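Local coordinates for polysialic acid O-acetyltransferase (Escherichia coli, PDB 3JQY), which transfers acetyl groups from acetyl-CoA to O7 or O9 of the sialic acid units in the polysialic acid of the bacterial capsule, at residues T112-D123 / C133-S144; I165-V176 / S183-S194. All blocks are in the same frame, centred on the assembly; numbering follows the deposited sequence. Where two conformers were deposited one is given.

Contact 1 (T112-D123 / C133-S144); sequences TTIGAGFEVVTD and CMIARDVILRAS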
# COMPACT_ATOMS: atom_id res chain seq x y z
N THR B 112 22.95 9.99 -0.18
CA THR B 112 21.65 9.45 0.15
C THR B 112 21.13 8.61 -1.01
O THR B 112 21.31 8.98 -2.17
CB THR B 112 20.67 10.59 0.50
OG1 THR B 112 20.90 11.02 1.85
CG2 THR B 112 19.22 10.15 0.33
N THR B 113 20.52 7.47 -0.71
CA THR B 113 19.96 6.61 -1.75
C THR B 113 18.44 6.57 -1.65
O THR B 113 17.88 6.50 -0.56
CB THR B 113 20.54 5.18 -1.69
OG1 THR B 113 20.20 4.56 -0.44
CG2 THR B 113 22.05 5.24 -1.82
N ILE B 114 17.79 6.64 -2.80
CA ILE B 114 16.34 6.72 -2.85
C ILE B 114 15.80 5.73 -3.87
O ILE B 114 16.20 5.74 -5.04
CB ILE B 114 15.87 8.14 -3.21
CG1 ILE B 114 16.28 9.13 -2.11
CG2 ILE B 114 14.38 8.16 -3.47
CD1 ILE B 114 16.20 10.60 -2.51
N GLY B 115 14.89 4.87 -3.42
CA GLY B 115 14.34 3.82 -4.25
C GLY B 115 13.24 4.25 -5.20
O GLY B 115 12.66 5.33 -5.08
N ALA B 116 12.93 3.37 -6.16
CA ALA B 116 11.88 3.63 -7.13
C ALA B 116 10.55 3.89 -6.45
O ALA B 116 10.26 3.31 -5.40
CB ALA B 116 11.77 2.45 -8.11
N GLY B 117 9.72 4.74 -7.04
CA GLY B 117 8.41 5.02 -6.50
C GLY B 117 8.40 6.20 -5.55
O GLY B 117 7.38 6.51 -4.94
N PHE B 118 9.54 6.86 -5.42
CA PHE B 118 9.67 8.07 -4.60
C PHE B 118 8.77 9.18 -5.12
O PHE B 118 8.70 9.41 -6.33
CB PHE B 118 11.13 8.51 -4.64
CG PHE B 118 11.46 9.66 -3.73
CD1 PHE B 118 11.29 9.56 -2.36
CD2 PHE B 118 12.00 10.83 -4.25
CE1 PHE B 118 11.64 10.62 -1.52
CE2 PHE B 118 12.34 11.89 -3.43
CZ PHE B 118 12.16 11.78 -2.06
N GLU B 119 8.06 9.85 -4.21
CA GLU B 119 7.25 11.03 -4.58
C GLU B 119 7.43 12.13 -3.54
O GLU B 119 7.36 11.86 -2.34
CB GLU B 119 5.75 10.70 -4.64
CG GLU B 119 5.35 9.45 -5.40
CD GLU B 119 3.85 9.16 -5.27
OE1 GLU B 119 3.09 10.12 -4.96
OE2 GLU B 119 3.43 8.00 -5.47
N VAL B 120 7.64 13.36 -4.00
CA VAL B 120 7.59 14.52 -3.11
C VAL B 120 6.48 15.47 -3.53
O VAL B 120 6.38 15.83 -4.71
CB VAL B 120 8.92 15.30 -3.09
CG1 VAL B 120 8.77 16.56 -2.24
CG2 VAL B 120 10.04 14.42 -2.54
N VAL B 121 5.64 15.86 -2.57
CA VAL B 121 4.53 16.78 -2.81
C VAL B 121 4.72 18.02 -1.93
O VAL B 121 4.91 17.89 -0.73
CB VAL B 121 3.18 16.13 -2.42
CG1 VAL B 121 2.02 17.05 -2.75
CG2 VAL B 121 3.02 14.77 -3.09
N THR B 122 4.66 19.21 -2.52
CA THR B 122 4.84 20.44 -1.75
C THR B 122 3.79 21.50 -2.08
O THR B 122 3.00 21.34 -3.01
CB THR B 122 6.21 21.08 -2.04
OG1 THR B 122 6.30 21.37 -3.45
CG2 THR B 122 7.35 20.15 -1.66
N ASP B 123 3.81 22.58 -1.31
CA ASP B 123 3.03 23.78 -1.63
C ASP B 123 3.55 24.92 -0.77
O ASP B 123 3.19 25.03 0.41
CB ASP B 123 1.54 23.55 -1.39
CG ASP B 123 0.69 24.75 -1.80
OD1 ASP B 123 1.25 25.75 -2.28
OD2 ASP B 123 -0.55 24.67 -1.64
N CYS B 133 21.23 9.12 4.06
CA CYS B 133 19.96 8.43 4.30
C CYS B 133 19.77 7.23 3.37
O CYS B 133 20.33 7.17 2.27
CB CYS B 133 18.76 9.38 4.17
SG CYS B 133 18.65 10.60 5.51
N MET B 134 18.98 6.27 3.84
CA MET B 134 18.58 5.13 3.02
C MET B 134 17.07 5.16 2.91
O MET B 134 16.36 4.82 3.86
CB MET B 134 19.05 3.81 3.66
CG MET B 134 18.71 2.57 2.84
SD MET B 134 19.59 1.09 3.42
CE MET B 134 18.80 0.84 5.01
N ILE B 135 16.58 5.60 1.76
CA ILE B 135 15.15 5.68 1.51
C ILE B 135 14.75 4.53 0.59
O ILE B 135 15.21 4.44 -0.55
CB ILE B 135 14.78 7.02 0.83
CG1 ILE B 135 15.38 8.21 1.60
CG2 ILE B 135 13.27 7.15 0.66
CD1 ILE B 135 15.07 8.22 3.08
N ALA B 136 13.90 3.63 1.09
CA ALA B 136 13.51 2.45 0.33
C ALA B 136 12.52 2.80 -0.77
O ALA B 136 12.21 3.98 -0.99
CB ALA B 136 12.93 1.40 1.26
N ARG B 137 12.01 1.78 -1.45
CA ARG B 137 11.07 2.00 -2.55
C ARG B 137 9.72 2.47 -2.04
O ARG B 137 9.34 2.19 -0.90
CB ARG B 137 10.91 0.72 -3.37
CG ARG B 137 12.18 0.31 -4.09
CD ARG B 137 11.94 -0.76 -5.14
NE ARG B 137 13.12 -0.96 -5.97
CZ ARG B 137 13.11 -1.47 -7.20
NH1 ARG B 137 11.96 -1.83 -7.76
NH2 ARG B 137 14.24 -1.62 -7.88
N ASP B 138 9.00 3.18 -2.90
CA ASP B 138 7.63 3.62 -2.63
C ASP B 138 7.52 4.45 -1.36
O ASP B 138 6.67 4.19 -0.51
CB ASP B 138 6.69 2.41 -2.57
CG ASP B 138 6.63 1.67 -3.89
OD1 ASP B 138 6.71 2.33 -4.94
OD2 ASP B 138 6.50 0.43 -3.86
N VAL B 139 8.40 5.44 -1.23
CA VAL B 139 8.32 6.38 -0.13
C VAL B 139 7.75 7.70 -0.62
O VAL B 139 8.27 8.29 -1.58
CB VAL B 139 9.69 6.62 0.51
CG1 VAL B 139 9.62 7.76 1.52
CG2 VAL B 139 10.19 5.34 1.17
N ILE B 140 6.69 8.16 0.04
CA ILE B 140 6.03 9.42 -0.31
C ILE B 140 6.25 10.45 0.80
O ILE B 140 5.96 10.19 1.96
CB ILE B 140 4.52 9.23 -0.52
CG1 ILE B 140 4.26 8.23 -1.64
CG2 ILE B 140 3.85 10.57 -0.82
CD1 ILE B 140 2.79 7.84 -1.79
N LEU B 141 6.79 11.60 0.43
CA LEU B 141 6.88 12.72 1.38
C LEU B 141 5.82 13.75 1.00
O LEU B 141 5.98 14.48 0.02
CB LEU B 141 8.29 13.33 1.37
CG LEU B 141 9.45 12.34 1.53
CD1 LEU B 141 10.81 13.06 1.54
CD2 LEU B 141 9.28 11.49 2.80
N ARG B 142 4.72 13.77 1.75
CA ARG B 142 3.55 14.57 1.38
C ARG B 142 3.38 15.79 2.28
O ARG B 142 2.72 15.71 3.31
CB ARG B 142 2.29 13.70 1.40
CG ARG B 142 1.08 14.35 0.73
CD ARG B 142 -0.18 13.47 0.81
NE ARG B 142 -0.03 12.19 0.13
CZ ARG B 142 -0.09 12.01 -1.19
NH1 ARG B 142 -0.30 13.05 -1.99
NH2 ARG B 142 0.07 10.80 -1.71
N ALA B 143 3.99 16.91 1.90
CA ALA B 143 4.00 18.10 2.74
C ALA B 143 2.76 18.97 2.55
O ALA B 143 2.55 19.94 3.29
CB ALA B 143 5.25 18.92 2.48
N SER B 144 1.95 18.63 1.56
CA SER B 144 0.69 19.33 1.30
C SER B 144 -0.45 18.33 1.14
O SER B 144 -0.27 17.27 0.53
CB SER B 144 0.81 20.17 0.03
OG SER B 144 -0.46 20.64 -0.38
O HOH W 1 17.80 3.26 -0.96
O HOH W 2 10.94 5.72 -2.65
O HOH W 3 0.24 9.55 -4.45
O HOH W 4 -1.49 22.90 0.73
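Thr113-Ile114 and Glu119-Val121 run parallel to Met134-Ile135 and Ile140-Arg142, the axes of the second strand pair 4.8 Å apart and only 6° from parallel. Between the two pairs, at the turn from Gly115 to Phe118, the chains stay joined by Asp138 N to Ala116 O and by a water that links Gly115 O and Ala136 O to Val139 N. At the start, Thr112 OG1 accepts from Cys133 N at 2.9 Å and also bonds Gly130 O; with OG1 beside its own backbone N (chi1 -80°), CG2 is left anti to that N and rests by Cys133 O and CB. A valine in place of Thr112 would probably leave Cys133 N and Gly130 O without this shared partner. Inside, Ile114 CG1 lies alongside Ile135 CB at 3.9 Å, and Ile114 CG2 sits over one face of the Phe118 ring near its rim. Phe118 CE1 meets Leu141 CD1 at 4.0 Å. On the outward side the extended Glu119 chain lies along Ile140, and a water bridges Glu119 OE1 to Arg142 NH2, which are 4.5 Å apart. This stacking of parallel strands, coil on coil round an apolar interior, belongs to the left-handed beta-helix of the hexapeptide-repeat transferases.

Contact 2 (I165-V176 / S183-S194); sequences IISSYVWVGRNV and SVGSGSVIGYGS
Two successive coils of the left-handed beta-helix meet here, residues 165-176 stacking on 183-194 through short parallel strands and the corners that join them. Val184 N bonds Ile165 O, and Ile190 N bonds Trp171 O at 2.8 Å. At the first corner a chi1 of -178° carries Ser186 OG away from its own N and onto Ser168 O, to which it donates at 2.8 Å from above the carbonyl plane. Gly187 N reaches Tyr169 O with a bent N-H...O angle of 132°; the backbone angles of Gly187 would press any side chain against the carbonyl O of Ser186, which calls for glycine. The Tyr169 ring leads off to stack on Trp220 and Tyr238. Inside the coil, Val170 CG1 packs on Val184 CG1 at 3.7 Å, while Val176 CG1 crosses the Ile190 branch at CG2. On the outer face Val189 CG1 sits over the Trp171 ring, offset toward its rim, and that indole meets edge-to-face with His147 of the third subunit, which probably takes part in binding acetyl-CoA. At the next corner the Arg174 chain, extended from CG to NE, runs beside Tyr192, its CD in the plane of the ring at the edge, and its guanidinium goes on to the third subunit. Within the turn from Gly191 to Ser194, Gly191 O takes both Ser194 N and Ser194 OG from one face of its plane, OG at 2.7 Å.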
# COMPACT_ATOMS: atom_id res chain seq x y z
N ILE B 165 11.12 17.32 7.37
CA ILE B 165 12.56 17.38 7.57
C ILE B 165 13.07 16.02 8.02
O ILE B 165 12.84 15.59 9.15
CB ILE B 165 12.95 18.44 8.63
CG1 ILE B 165 12.36 19.80 8.26
CG2 ILE B 165 14.47 18.54 8.74
CD1 ILE B 165 12.75 20.31 6.90
N ILE B 166 13.73 15.32 7.10
CA ILE B 166 14.37 14.06 7.44
C ILE B 166 15.85 14.33 7.72
O ILE B 166 16.58 14.77 6.85
CB ILE B 166 14.21 13.03 6.30
CG1 ILE B 166 12.73 12.85 5.97
CG2 ILE B 166 14.87 11.70 6.68
CD1 ILE B 166 12.47 12.00 4.76
N SER B 167 16.27 14.09 8.96
CA SER B 167 17.65 14.36 9.35
C SER B 167 18.63 13.44 8.63
O SER B 167 18.23 12.49 7.97
CB SER B 167 17.82 14.22 10.86
OG SER B 167 17.09 15.23 11.55
N SER B 168 19.92 13.73 8.79
CA SER B 168 20.94 12.85 8.24
C SER B 168 20.87 11.48 8.88
O SER B 168 20.51 11.34 10.05
CB SER B 168 22.33 13.46 8.43
OG SER B 168 22.47 14.64 7.66
N TYR B 169 21.23 10.47 8.10
CA TYR B 169 21.37 9.10 8.59
C TYR B 169 20.05 8.53 9.12
O TYR B 169 19.98 8.00 10.24
CB TYR B 169 22.51 8.97 9.62
CG TYR B 169 23.05 7.56 9.70
CD1 TYR B 169 23.66 6.98 8.60
CD2 TYR B 169 22.92 6.80 10.86
CE1 TYR B 169 24.14 5.69 8.64
CE2 TYR B 169 23.41 5.49 10.91
CZ TYR B 169 24.02 4.94 9.79
OH TYR B 169 24.51 3.65 9.81
N VAL B 170 19.01 8.64 8.30
CA VAL B 170 17.72 8.03 8.58
C VAL B 170 17.43 6.93 7.57
O VAL B 170 17.70 7.07 6.38
CB VAL B 170 16.59 9.08 8.56
CG1 VAL B 170 15.22 8.41 8.60
CG2 VAL B 170 16.76 10.03 9.74
N TRP B 171 16.87 5.82 8.06
CA TRP B 171 16.43 4.72 7.21
C TRP B 171 14.91 4.79 7.12
O TRP B 171 14.21 4.58 8.13
CB TRP B 171 16.90 3.39 7.78
CG TRP B 171 16.31 2.15 7.12
CD1 TRP B 171 15.67 2.08 5.92
CD2 TRP B 171 16.35 0.81 7.64
NE1 TRP B 171 15.30 0.78 5.65
CE2 TRP B 171 15.71 -0.02 6.69
CE3 TRP B 171 16.86 0.24 8.80
CZ2 TRP B 171 15.55 -1.39 6.89
CZ3 TRP B 171 16.71 -1.13 8.99
CH2 TRP B 171 16.06 -1.93 8.04
N VAL B 172 14.38 5.14 5.95
CA VAL B 172 12.94 5.10 5.74
C VAL B 172 12.60 3.83 4.95
O VAL B 172 13.10 3.61 3.85
CB VAL B 172 12.40 6.35 5.03
CG1 VAL B 172 10.87 6.25 4.89
CG2 VAL B 172 12.76 7.62 5.81
N GLY B 173 11.78 2.99 5.56
CA GLY B 173 11.41 1.71 4.99
C GLY B 173 10.48 1.79 3.80
O GLY B 173 9.96 2.86 3.45
N ARG B 174 10.26 0.64 3.18
CA ARG B 174 9.44 0.52 1.99
C ARG B 174 7.96 0.82 2.25
O ARG B 174 7.43 0.51 3.32
CB ARG B 174 9.61 -0.88 1.41
CG ARG B 174 8.66 -1.26 0.31
CD ARG B 174 8.97 -2.70 -0.13
NE ARG B 174 7.93 -3.26 -0.97
CZ ARG B 174 7.83 -4.56 -1.27
NH1 ARG B 174 8.71 -5.43 -0.78
NH2 ARG B 174 6.85 -4.98 -2.06
N ASN B 175 7.31 1.44 1.30
CA ASN B 175 5.90 1.66 1.35
C ASN B 175 5.48 2.51 2.55
O ASN B 175 4.63 2.14 3.26
CB ASN B 175 5.12 0.35 1.35
CG ASN B 175 3.66 0.54 1.12
OD1 ASN B 175 3.24 1.50 0.54
ND2 ASN B 175 2.87 -0.42 1.57
N VAL B 176 6.10 3.68 2.62
CA VAL B 176 5.90 4.58 3.75
C VAL B 176 5.46 5.93 3.23
O VAL B 176 5.96 6.39 2.21
CB VAL B 176 7.23 4.82 4.49
CG1 VAL B 176 7.16 6.08 5.36
CG2 VAL B 176 7.62 3.61 5.32
N SER B 183 9.15 15.91 11.38
CA SER B 183 10.60 15.80 11.43
C SER B 183 10.97 14.40 11.90
O SER B 183 10.33 13.86 12.82
CB SER B 183 11.18 16.82 12.41
OG SER B 183 11.02 18.13 11.91
N VAL B 184 11.98 13.81 11.28
CA VAL B 184 12.53 12.52 11.72
C VAL B 184 13.98 12.71 12.13
O VAL B 184 14.81 13.12 11.32
CB VAL B 184 12.45 11.46 10.62
CG1 VAL B 184 13.07 10.16 11.12
CG2 VAL B 184 11.00 11.23 10.20
N GLY B 185 14.28 12.42 13.39
CA GLY B 185 15.60 12.65 13.93
C GLY B 185 16.67 11.71 13.40
O GLY B 185 16.37 10.64 12.88
N SER B 186 17.92 12.12 13.56
CA SER B 186 19.07 11.39 13.02
C SER B 186 19.20 10.00 13.64
O SER B 186 18.96 9.82 14.83
CB SER B 186 20.34 12.22 13.24
OG SER B 186 21.48 11.59 12.70
N GLY B 187 19.57 9.01 12.82
CA GLY B 187 19.77 7.66 13.30
C GLY B 187 18.51 6.82 13.42
O GLY B 187 18.56 5.64 13.77
N SER B 188 17.37 7.44 13.14
CA SER B 188 16.10 6.75 13.33
C SER B 188 15.71 5.88 12.15
O SER B 188 16.28 5.98 11.06
CB SER B 188 15.00 7.77 13.65
OG SER B 188 15.27 8.39 14.89
N VAL B 189 14.72 5.03 12.39
CA VAL B 189 14.25 4.04 11.43
C VAL B 189 12.73 4.11 11.33
O VAL B 189 12.04 4.07 12.35
CB VAL B 189 14.62 2.63 11.88
CG1 VAL B 189 14.03 1.59 10.94
CG2 VAL B 189 16.13 2.48 11.98
N ILE B 190 12.20 4.25 10.12
CA ILE B 190 10.75 4.19 9.92
C ILE B 190 10.41 2.84 9.30
O ILE B 190 10.94 2.48 8.24
CB ILE B 190 10.23 5.32 9.00
CG1 ILE B 190 10.63 6.69 9.54
CG2 ILE B 190 8.70 5.22 8.86
CD1 ILE B 190 10.16 6.96 10.97
N GLY B 191 9.53 2.09 9.95
CA GLY B 191 9.23 0.74 9.51
C GLY B 191 8.39 0.64 8.26
O GLY B 191 7.58 1.53 7.97
N TYR B 192 8.57 -0.45 7.53
CA TYR B 192 7.74 -0.78 6.38
C TYR B 192 6.28 -0.46 6.64
O TYR B 192 5.75 -0.78 7.72
CB TYR B 192 7.83 -2.28 6.06
CG TYR B 192 6.82 -2.69 5.01
CD1 TYR B 192 7.17 -2.77 3.67
CD2 TYR B 192 5.50 -2.95 5.36
CE1 TYR B 192 6.23 -3.11 2.70
CE2 TYR B 192 4.56 -3.29 4.40
CZ TYR B 192 4.93 -3.36 3.08
OH TYR B 192 3.99 -3.70 2.13
N GLY B 193 5.62 0.17 5.67
CA GLY B 193 4.17 0.32 5.70
C GLY B 193 3.66 1.46 6.57
O GLY B 193 2.46 1.67 6.68
N SER B 194 4.58 2.21 7.17
CA SER B 194 4.16 3.26 8.10
C SER B 194 3.47 4.43 7.40
O SER B 194 3.75 4.73 6.24
CB SER B 194 5.37 3.79 8.87
OG SER B 194 5.94 2.78 9.68
O HOH W 5 2.39 3.60 3.94

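Both contacts stack neighbouring coils of one beta-helix, and they adjoin: strand 134-135 of contact 1 pairs with 171-172 of contact 2, with Met134 O and Ala136 N both probably bonded to Val172. Both are partly buried around an aliphatic interior, to which contact 1 adds a phenylalanine. Contact 1 is bonded across mostly through strand backbone, with waters at the turn, where Arg137 and Asp138 are exposed, and at the outer edge. Contact 2 relies more on its corners, where glycines allow tight turns and serine hydroxyls bond carbonyl oxygens; it has no fully exposed residue, helix 233-245 and the third subunit covering parts of it. The trimer joins the two surfaces: Arg174 salt-bridges Glu119 of the third subunit.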